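PDB 2BCO: succinylglutamate desuccinylase from Vibrio parahaemolyticus, which probably hydrolyses N-succinylglutamate to succinate and glutamate with the help of one zinc ion per subunit, the last step of arginine degradation by the succinyltransferase pathway. Local coordinates for residues R333-G337 against E338-D342; Q26-S29 against N30-L34; S204-A208 against E209-A213; H104-L108 against E109-N113. All blocks are in the same frame, centred on the assembly; numbering follows the deposited sequence.

In the fold
None of the four contacts lies wholly in the core. Contacts 1 and 2 are both beta hairpins, yet their centres stand about 39 Å apart: contact 1 is an exposed ribbon at the C-terminal end, contact 2 a partly buried turn near the N-terminus. Backbone ladders dominate both, with apolar packing on the covered face. Contact 3, also partly buried, takes in nearly all of the short helix 203-211 and its exit; there aromatic rings take amide and methylene groups on their faces. Contact 4 is an irregular surface loop gripped through water and ring packing, and it alone reaches the zinc site. Contacts 3 and 4 share the catalytic domain, their nearest atoms about 5 Å apart.

Contact 1: residues R333-G337 against E338-D342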
# COMPACT_ATOMS: atom_id res chain seq x y z
N ARG A 333 10.31 3.12 -19.65
CA ARG A 333 9.50 3.29 -20.83
C ARG A 333 8.33 2.32 -20.73
O ARG A 333 8.30 1.49 -19.82
CB ARG A 333 10.32 2.98 -22.09
CG ARG A 333 10.88 1.55 -22.13
CD ARG A 333 11.84 1.34 -23.31
NE ARG A 333 11.96 -0.07 -23.66
CZ ARG A 333 12.62 -0.96 -22.93
NH1 ARG A 333 13.23 -0.59 -21.81
NH2 ARG A 333 12.65 -2.23 -23.31
N PHE A 334 7.39 2.42 -21.65
CA PHE A 334 6.24 1.53 -21.68
C PHE A 334 6.36 0.57 -22.86
O PHE A 334 6.41 0.99 -24.02
CB PHE A 334 4.93 2.32 -21.81
CG PHE A 334 4.30 2.67 -20.49
CD1 PHE A 334 3.70 1.67 -19.71
CD2 PHE A 334 4.32 3.97 -20.01
CE1 PHE A 334 3.13 1.98 -18.48
CE2 PHE A 334 3.75 4.29 -18.78
CZ PHE A 334 3.16 3.30 -18.00
N GLU A 335 6.43 -0.72 -22.56
CA GLU A 335 6.51 -1.73 -23.59
C GLU A 335 5.25 -2.57 -23.49
O GLU A 335 5.04 -3.27 -22.51
CB GLU A 335 7.75 -2.60 -23.41
CG GLU A 335 7.96 -3.58 -24.57
CD GLU A 335 9.28 -4.33 -24.50
OE1 GLU A 335 9.56 -5.14 -25.41
OE2 GLU A 335 10.04 -4.11 -23.53
N GLU A 336 4.40 -2.46 -24.51
CA GLU A 336 3.14 -3.20 -24.56
C GLU A 336 2.25 -2.89 -23.35
O GLU A 336 1.57 -3.77 -22.83
CB GLU A 336 3.42 -4.71 -24.62
CG GLU A 336 4.15 -5.16 -25.88
CD GLU A 336 3.24 -5.21 -27.10
OE1 GLU A 336 2.69 -4.16 -27.49
OE2 GLU A 336 3.08 -6.32 -27.66
N GLY A 337 2.26 -1.64 -22.92
CA GLY A 337 1.44 -1.23 -21.79
C GLY A 337 2.02 -1.55 -20.43
O GLY A 337 1.34 -1.39 -19.41
N GLU A 338 3.26 -2.01 -20.40
CA GLU A 338 3.94 -2.37 -19.16
C GLU A 338 5.15 -1.46 -18.94
O GLU A 338 5.95 -1.23 -19.86
CB GLU A 338 4.40 -3.84 -19.23
CG GLU A 338 5.28 -4.30 -18.07
CD GLU A 338 4.52 -4.48 -16.75
OE1 GLU A 338 5.16 -4.83 -15.75
OE2 GLU A 338 3.28 -4.28 -16.72
N LEU A 339 5.30 -0.93 -17.73
CA LEU A 339 6.44 -0.06 -17.45
C LEU A 339 7.65 -0.92 -17.14
O LEU A 339 7.68 -1.63 -16.13
CB LEU A 339 6.15 0.88 -16.27
CG LEU A 339 7.24 1.95 -16.12
CD1 LEU A 339 7.02 3.06 -17.17
CD2 LEU A 339 7.24 2.55 -14.71
N VAL A 340 8.65 -0.88 -18.03
CA VAL A 340 9.87 -1.65 -17.85
C VAL A 340 11.07 -0.72 -17.84
O VAL A 340 10.96 0.45 -18.21
CB VAL A 340 10.06 -2.70 -18.99
CG1 VAL A 340 8.84 -3.61 -19.08
CG2 VAL A 340 10.33 -2.00 -20.32
N TYR A 341 12.22 -1.23 -17.42
CA TYR A 341 13.42 -0.40 -17.42
C TYR A 341 14.60 -0.98 -18.20
O TYR A 341 14.67 -2.19 -18.45
CB TYR A 341 13.87 -0.08 -15.99
CG TYR A 341 13.83 -1.24 -15.02
CD1 TYR A 341 12.67 -1.55 -14.31
CD2 TYR A 341 14.98 -1.99 -14.76
CE1 TYR A 341 12.66 -2.58 -13.36
CE2 TYR A 341 14.98 -3.01 -13.81
CZ TYR A 341 13.82 -3.30 -13.11
OH TYR A 341 13.83 -4.30 -12.17
N ASP A 342 15.52 -0.10 -18.58
CA ASP A 342 16.70 -0.43 -19.37
C ASP A 342 16.34 -0.65 -20.84
O ASP A 342 16.56 0.28 -21.63
CB ASP A 342 17.40 -1.68 -18.82
CG ASP A 342 18.17 -1.40 -17.55
OD1 ASP A 342 18.86 -2.31 -17.05
OD2 ASP A 342 18.07 -0.26 -17.05
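F334 and L339 face each other as a non-hydrogen-bonded pair of a beta hairpin, and here the side chains pack tightly. The leucine methyl CD1 sits over the centre of the phenyl face, 3.9 Å from the F334 ring centroid, a CH-pi contact almost on the ring normal. A chi1 near 180° and the bend at chi2 together carry L339 CD1 back over the neighbouring strand, 3.3 Å from R333 O. Two hydrogen-bonded pairs flank this one: R333 and V340 exchange bonds in both directions, V340 N to R333 O at 3.0 Å, and E335 and E338 do likewise, E335 N to E338 O at 2.8 Å. A type I' turn through E336 and G337, both at positive phi, joins the strands.

The other face, carrying R333, E335, E338 and V340, is looser. The R333 chain runs out extended from CG to NE and lays one guanidinium face against V340 CG2, which is 3.6 Å from R333 CZ, while R333 NH2 forms a salt bridge to E335 OE2 at 3.2 Å. The E336 carboxylate extends off the exposed turn, and D342 at the chain end is poorly ordered.

On the packed side F334 rests on K179 and V182 of helix 179-188, and L339 touches K259 of strand 258-267. E338 OE2 accepts from R177 N, tying strand 338-341 to the chain just before that helix.

Contact 2: residues Q26-S29 against N30-L34; sequences QVLS and NGVQL
Q26 and L34 form a hydrogen-bonded antiparallel pair in a beta hairpin: L34 N bonds to Q26 O at 2.9 Å and Q26 N to L34 O. V27 and Q33 follow as a non-hydrogen-bonded pair. Beyond the regular strands L28 N still reaches V32 O at 2.8 Å, and a type I turn from L28 to G31 closes the end, its G31 N bonded to L28 O at 2.9 Å. G31, the last residue of the turn, has positive phi, which swings the chain back into the second strand; together these features fit a type I turn with a G1 beta bulge.

One side-chain hydrogen bond stiffens the turn. N30 CG stands between its own backbone N and carbonyl carbon (chi1 60°), which brings OD1 over the turn to accept from V32 N at 2.9 Å, an Asx turn. The same oxygen lies 3.5 Å from L28 CB.

The apolar contacts gather on the side of Q26, L28 and L34. L28 and V32 run side by side, with L28 CD1 3.8 Å from V32 CB; that methyl also meets L34 CD1 more loosely, at 4.3 Å. The Q26 chain, extended, lies alongside L34.

Q26 and L34 touch E81, and V32 touches I80, near the end of helix 68-81; L34 and Q26 also rest on L5. On its other edge strand 33-38 pairs with strand 41-45, where V32 and L34 touch V44 and Q33 touches I45.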
# COMPACT_ATOMS: atom_id res chain seq x y z
N GLN A 26 -27.22 -1.56 1.99
CA GLN A 26 -27.98 -0.32 1.87
C GLN A 26 -27.87 0.27 0.47
O GLN A 26 -26.79 0.33 -0.11
CB GLN A 26 -27.48 0.70 2.88
CG GLN A 26 -28.11 2.06 2.75
CD GLN A 26 -27.48 3.07 3.68
OE1 GLN A 26 -27.39 2.84 4.89
NE2 GLN A 26 -27.03 4.19 3.13
N VAL A 27 -29.01 0.72 -0.06
CA VAL A 27 -29.04 1.33 -1.38
C VAL A 27 -29.27 2.82 -1.22
O VAL A 27 -30.25 3.25 -0.61
CB VAL A 27 -30.15 0.73 -2.25
CG1 VAL A 27 -30.17 1.40 -3.61
CG2 VAL A 27 -29.94 -0.78 -2.40
N LEU A 28 -28.35 3.62 -1.76
CA LEU A 28 -28.46 5.07 -1.67
C LEU A 28 -29.42 5.65 -2.70
O LEU A 28 -29.78 4.99 -3.67
CB LEU A 28 -27.09 5.72 -1.83
CG LEU A 28 -26.04 5.37 -0.78
CD1 LEU A 28 -24.71 6.00 -1.17
CD2 LEU A 28 -26.48 5.86 0.59
N SER A 29 -29.83 6.89 -2.46
CA SER A 29 -30.74 7.59 -3.35
C SER A 29 -30.24 7.65 -4.79
O SER A 29 -31.04 7.58 -5.72
CB SER A 29 -30.99 9.01 -2.84
OG SER A 29 -31.79 9.75 -3.74
N ASN A 30 -28.93 7.78 -4.97
CA ASN A 30 -28.36 7.85 -6.31
C ASN A 30 -28.09 6.49 -6.93
O ASN A 30 -27.49 6.40 -8.00
CB ASN A 30 -27.06 8.66 -6.29
CG ASN A 30 -26.01 8.04 -5.39
OD1 ASN A 30 -26.13 6.90 -4.96
ND2 ASN A 30 -24.96 8.80 -5.11
N GLY A 31 -28.52 5.43 -6.26
CA GLY A 31 -28.31 4.10 -6.80
C GLY A 31 -27.08 3.38 -6.29
O GLY A 31 -26.97 2.17 -6.47
N VAL A 32 -26.15 4.09 -5.66
CA VAL A 32 -24.94 3.45 -5.14
C VAL A 32 -25.29 2.44 -4.05
O VAL A 32 -26.14 2.69 -3.20
CB VAL A 32 -23.96 4.48 -4.54
CG1 VAL A 32 -22.80 3.75 -3.85
CG2 VAL A 32 -23.43 5.40 -5.63
N GLN A 33 -24.63 1.29 -4.09
CA GLN A 33 -24.89 0.24 -3.11
C GLN A 33 -23.72 0.04 -2.14
O GLN A 33 -22.57 -0.06 -2.54
CB GLN A 33 -25.19 -1.06 -3.85
CG GLN A 33 -25.62 -2.20 -2.96
CD GLN A 33 -25.99 -3.44 -3.75
OE1 GLN A 33 -26.37 -4.45 -3.18
NE2 GLN A 33 -25.87 -3.35 -5.07
N LEU A 34 -24.05 -0.02 -0.85
CA LEU A 34 -23.07 -0.21 0.21
C LEU A 34 -23.33 -1.54 0.93
O LEU A 34 -24.46 -1.81 1.34
CB LEU A 34 -23.16 0.93 1.23
CG LEU A 34 -22.88 2.35 0.74
CD1 LEU A 34 -23.21 3.34 1.84
CD2 LEU A 34 -21.42 2.48 0.34

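Contact 3: residues S204-A208 against E209-A213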
# COMPACT_ATOMS: atom_id res chain seq x y z
N SER A 204 -0.26 -6.31 -1.00
CA SER A 204 -0.24 -5.78 -2.35
C SER A 204 0.32 -6.82 -3.33
O SER A 204 -0.24 -7.06 -4.40
CB SER A 204 0.62 -4.51 -2.39
OG SER A 204 0.74 -4.01 -3.70
N TRP A 205 1.45 -7.42 -2.96
CA TRP A 205 2.08 -8.44 -3.79
C TRP A 205 1.12 -9.61 -4.01
O TRP A 205 1.06 -10.16 -5.10
CB TRP A 205 3.38 -8.95 -3.15
CG TRP A 205 3.86 -10.26 -3.75
CD1 TRP A 205 4.63 -10.41 -4.87
CD2 TRP A 205 3.53 -11.59 -3.31
NE1 TRP A 205 4.80 -11.75 -5.14
CE2 TRP A 205 4.14 -12.49 -4.21
CE3 TRP A 205 2.78 -12.10 -2.25
CZ2 TRP A 205 4.01 -13.89 -4.08
CZ3 TRP A 205 2.65 -13.49 -2.11
CH2 TRP A 205 3.26 -14.36 -3.03
N TYR A 206 0.39 -9.99 -2.97
CA TYR A 206 -0.54 -11.11 -3.08
C TYR A 206 -1.61 -10.91 -4.16
O TYR A 206 -1.96 -11.84 -4.88
CB TYR A 206 -1.23 -11.36 -1.74
CG TYR A 206 -2.18 -12.54 -1.76
CD1 TYR A 206 -1.71 -13.83 -1.54
CD2 TYR A 206 -3.54 -12.36 -1.99
CE1 TYR A 206 -2.58 -14.93 -1.54
CE2 TYR A 206 -4.42 -13.45 -2.01
CZ TYR A 206 -3.93 -14.73 -1.78
OH TYR A 206 -4.78 -15.81 -1.76
N SER A 207 -2.13 -9.69 -4.26
CA SER A 207 -3.14 -9.38 -5.25
C SER A 207 -2.54 -9.36 -6.65
O SER A 207 -3.16 -9.83 -7.59
CB SER A 207 -3.79 -8.02 -4.95
OG SER A 207 -4.70 -8.13 -3.88
N ALA A 208 -1.34 -8.82 -6.77
CA ALA A 208 -0.67 -8.76 -8.06
C ALA A 208 -0.30 -10.16 -8.56
O ALA A 208 -0.57 -10.51 -9.71
CB ALA A 208 0.59 -7.90 -7.96
N GLU A 209 0.29 -10.95 -7.68
CA GLU A 209 0.71 -12.30 -8.03
C GLU A 209 -0.42 -13.27 -8.27
O GLU A 209 -0.35 -14.10 -9.18
CB GLU A 209 1.63 -12.89 -6.95
CG GLU A 209 1.98 -14.38 -7.12
CD GLU A 209 2.63 -14.70 -8.47
OE1 GLU A 209 3.52 -13.94 -8.89
OE2 GLU A 209 2.26 -15.71 -9.10
N ASN A 210 -1.48 -13.18 -7.48
CA ASN A 210 -2.58 -14.12 -7.62
C ASN A 210 -3.81 -13.66 -8.38
O ASN A 210 -4.68 -14.47 -8.68
CB ASN A 210 -3.00 -14.60 -6.24
CG ASN A 210 -1.95 -15.47 -5.60
OD1 ASN A 210 -1.72 -16.59 -6.06
ND2 ASN A 210 -1.30 -14.98 -4.56
N TYR A 211 -3.89 -12.38 -8.70
CA TYR A 211 -5.06 -11.90 -9.43
C TYR A 211 -4.74 -10.86 -10.49
O TYR A 211 -5.63 -10.25 -11.06
CB TYR A 211 -6.09 -11.35 -8.43
CG TYR A 211 -6.62 -12.43 -7.51
CD1 TYR A 211 -7.65 -13.28 -7.92
CD2 TYR A 211 -6.06 -12.63 -6.25
CE1 TYR A 211 -8.11 -14.31 -7.09
CE2 TYR A 211 -6.52 -13.67 -5.41
CZ TYR A 211 -7.54 -14.50 -5.84
OH TYR A 211 -8.01 -15.51 -5.02
N SER A 212 -3.45 -10.69 -10.76
CA SER A 212 -2.99 -9.74 -11.77
C SER A 212 -3.54 -8.34 -11.55
O SER A 212 -3.83 -7.63 -12.52
CB SER A 212 -3.39 -10.22 -13.17
OG SER A 212 -2.90 -11.53 -13.41
N ALA A 213 -3.69 -7.94 -10.30
CA ALA A 213 -4.22 -6.61 -10.02
C ALA A 213 -3.15 -5.54 -10.17
O ALA A 213 -1.97 -5.79 -9.93
CB ALA A 213 -4.81 -6.57 -8.60
O HOH W 1 5.44 -12.88 -7.61
O HOH W 2 -7.14 -15.53 -2.51
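Three aromatic rings, W205, Y206 and Y211, meet their partners along the short helix 203-211. Over one face of the indole lies E209 CB, 4.0 Å from the centroid of the W205 five-membered ring, a CH-pi contact one turn along. One face of the Y206 ring carries N210 ND2, 3.3 Å from Y206 CD1 and displaced toward the rim, with ring and amide planes 49° apart. The Y211 ring runs beside Y206, its edge turned to Y206 CE2.

N210 ND2 is also held by Y206 O, in the carbonyl plane and on a lone pair; N210 N reaches that oxygen from above the plane, so two donors from one residue grip it. S207 O accepts from Y211 N at 2.9 Å and weakly from A213 N as the chain turns out through positive-phi S212.

S207 OG bonds H151 ND1, tying the helix to strand 149-157, which carries the zinc ligand H155, and Y211 packs on V137 and R138 of helix 125-141. E209 OE1 bonds T172 OG1 and accepts a hydrogen bond from a water whose oxygen accepts from W205 NE1 at 2.8 Å. A second water lies in the plane of both phenol rings, 2.5 Å from Y206 OH and 2.7 Å from Y211 OH.

Contact 4: residues H104-L108 against E109-N113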
# COMPACT_ATOMS: atom_id res chain seq x y z
N HIS A 104 -2.38 1.05 19.27
CA HIS A 104 -1.51 2.08 18.69
C HIS A 104 -0.14 1.52 18.30
O HIS A 104 0.87 2.21 18.41
CB HIS A 104 -1.32 3.23 19.69
CG HIS A 104 -2.58 3.68 20.38
ND1 HIS A 104 -3.64 4.25 19.70
CD2 HIS A 104 -2.94 3.64 21.68
CE1 HIS A 104 -4.59 4.55 20.56
NE2 HIS A 104 -4.20 4.19 21.77
N THR A 105 -0.11 0.26 17.87
CA THR A 105 1.15 -0.36 17.48
C THR A 105 1.11 -0.82 16.03
O THR A 105 0.06 -0.83 15.41
CB THR A 105 1.49 -1.60 18.35
OG1 THR A 105 0.53 -2.63 18.12
CG2 THR A 105 1.50 -1.23 19.83
N ARG A 106 2.27 -1.22 15.52
CA ARG A 106 2.41 -1.68 14.15
C ARG A 106 1.64 -2.98 14.00
O ARG A 106 0.89 -3.18 13.03
CB ARG A 106 3.89 -1.89 13.83
CG ARG A 106 4.18 -1.92 12.35
CD ARG A 106 5.66 -2.08 12.04
NE ARG A 106 5.91 -1.72 10.65
CZ ARG A 106 6.91 -2.18 9.91
NH1 ARG A 106 7.79 -3.03 10.43
NH2 ARG A 106 7.04 -1.79 8.65
N PHE A 107 1.82 -3.86 14.98
CA PHE A 107 1.16 -5.16 15.00
C PHE A 107 1.04 -5.65 16.44
O PHE A 107 1.54 -5.00 17.37
CB PHE A 107 1.94 -6.16 14.16
CG PHE A 107 3.38 -6.32 14.58
CD1 PHE A 107 3.73 -7.03 15.72
CD2 PHE A 107 4.40 -5.78 13.80
CE1 PHE A 107 5.07 -7.22 16.09
CE2 PHE A 107 5.75 -5.95 14.15
CZ PHE A 107 6.09 -6.67 15.30
N LEU A 108 0.38 -6.78 16.64
CA LEU A 108 0.22 -7.32 17.98
C LEU A 108 1.22 -8.44 18.21
O LEU A 108 2.03 -8.39 19.14
CB LEU A 108 -1.20 -7.83 18.18
CG LEU A 108 -2.28 -6.75 18.01
CD1 LEU A 108 -3.64 -7.37 18.23
CD2 LEU A 108 -2.05 -5.61 19.00
N GLU A 109 1.19 -9.45 17.35
CA GLU A 109 2.14 -10.54 17.48
C GLU A 109 3.18 -10.53 16.36
O GLU A 109 4.37 -10.62 16.63
CB GLU A 109 1.38 -11.87 17.55
CG GLU A 109 0.49 -11.95 18.78
CD GLU A 109 -0.37 -13.20 18.85
OE1 GLU A 109 -1.10 -13.34 19.85
OE2 GLU A 109 -0.31 -14.04 17.92
N GLU A 110 2.74 -10.39 15.11
CA GLU A 110 3.68 -10.38 13.99
C GLU A 110 3.24 -9.42 12.88
O GLU A 110 2.05 -9.16 12.70
CB GLU A 110 3.80 -11.79 13.43
CG GLU A 110 5.17 -12.13 12.90
CD GLU A 110 5.17 -13.40 12.08
OE1 GLU A 110 4.47 -14.35 12.48
OE2 GLU A 110 5.87 -13.46 11.04
N ASN A 111 4.20 -8.89 12.13
CA ASN A 111 3.94 -7.96 11.03
C ASN A 111 2.96 -8.60 10.04
O ASN A 111 3.31 -9.56 9.36
CB ASN A 111 5.25 -7.64 10.30
CG ASN A 111 5.10 -6.57 9.20
OD1 ASN A 111 4.00 -6.26 8.75
ND2 ASN A 111 6.22 -6.02 8.77
N LEU A 112 1.75 -8.07 9.97
CA LEU A 112 0.74 -8.63 9.09
C LEU A 112 1.18 -8.66 7.61
O LEU A 112 0.81 -9.56 6.86
CB LEU A 112 -0.55 -7.80 9.22
CG LEU A 112 -1.92 -8.44 8.95
CD1 LEU A 112 -2.98 -7.35 8.88
CD2 LEU A 112 -1.90 -9.22 7.67
N ASN A 113 1.99 -7.69 7.20
CA ASN A 113 2.40 -7.62 5.81
C ASN A 113 3.58 -8.49 5.39
O ASN A 113 4.25 -8.19 4.41
CB ASN A 113 2.64 -6.16 5.43
CG ASN A 113 2.13 -5.84 4.05
OD1 ASN A 113 1.14 -6.42 3.59
ND2 ASN A 113 2.78 -4.91 3.38
O HOH W 3 0.56 -5.55 11.28
O HOH W 4 5.11 -10.03 19.26
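F107 lays one face of its ring against the backbone of E110 and N111, across a loop that reverses direction between helices 98-102 and 125-141 and ends in an Asx turn at N111. A chi1 of 56° tucks the F107 ring back over the returning arm of the loop. The E110 carbonyl carbon is 3.5 Å from F107 CG and N111 N 3.5 Å from F107 CD2, both over the same face but toward its rim. F107 CB approaches E110 O at 3.3 Å, and F107 CE1 meets E109 O obliquely.

R106 reaches out extended and crosses N111: the amide nitrogen ND2 lies over one guanidinium face, 3.8 Å from R106 NH1, with the two planes 45° apart. This pair stands at the metal site. N111 OD1 accepts from H63 NE2, so it probably orients that zinc ligand, and the R106 side chain is about 5 Å from both the zinc ion and the side chain of E66.

E126 of helix 125-141 anchors the bend, its carboxylate accepting from the backbone N of L108, E109 and E110. N111 OD1 also takes N113 N to close the Asx turn. One water ties the two arms together, donating to R106 O at 3.0 Å and accepting from L112 N at 3.1 Å.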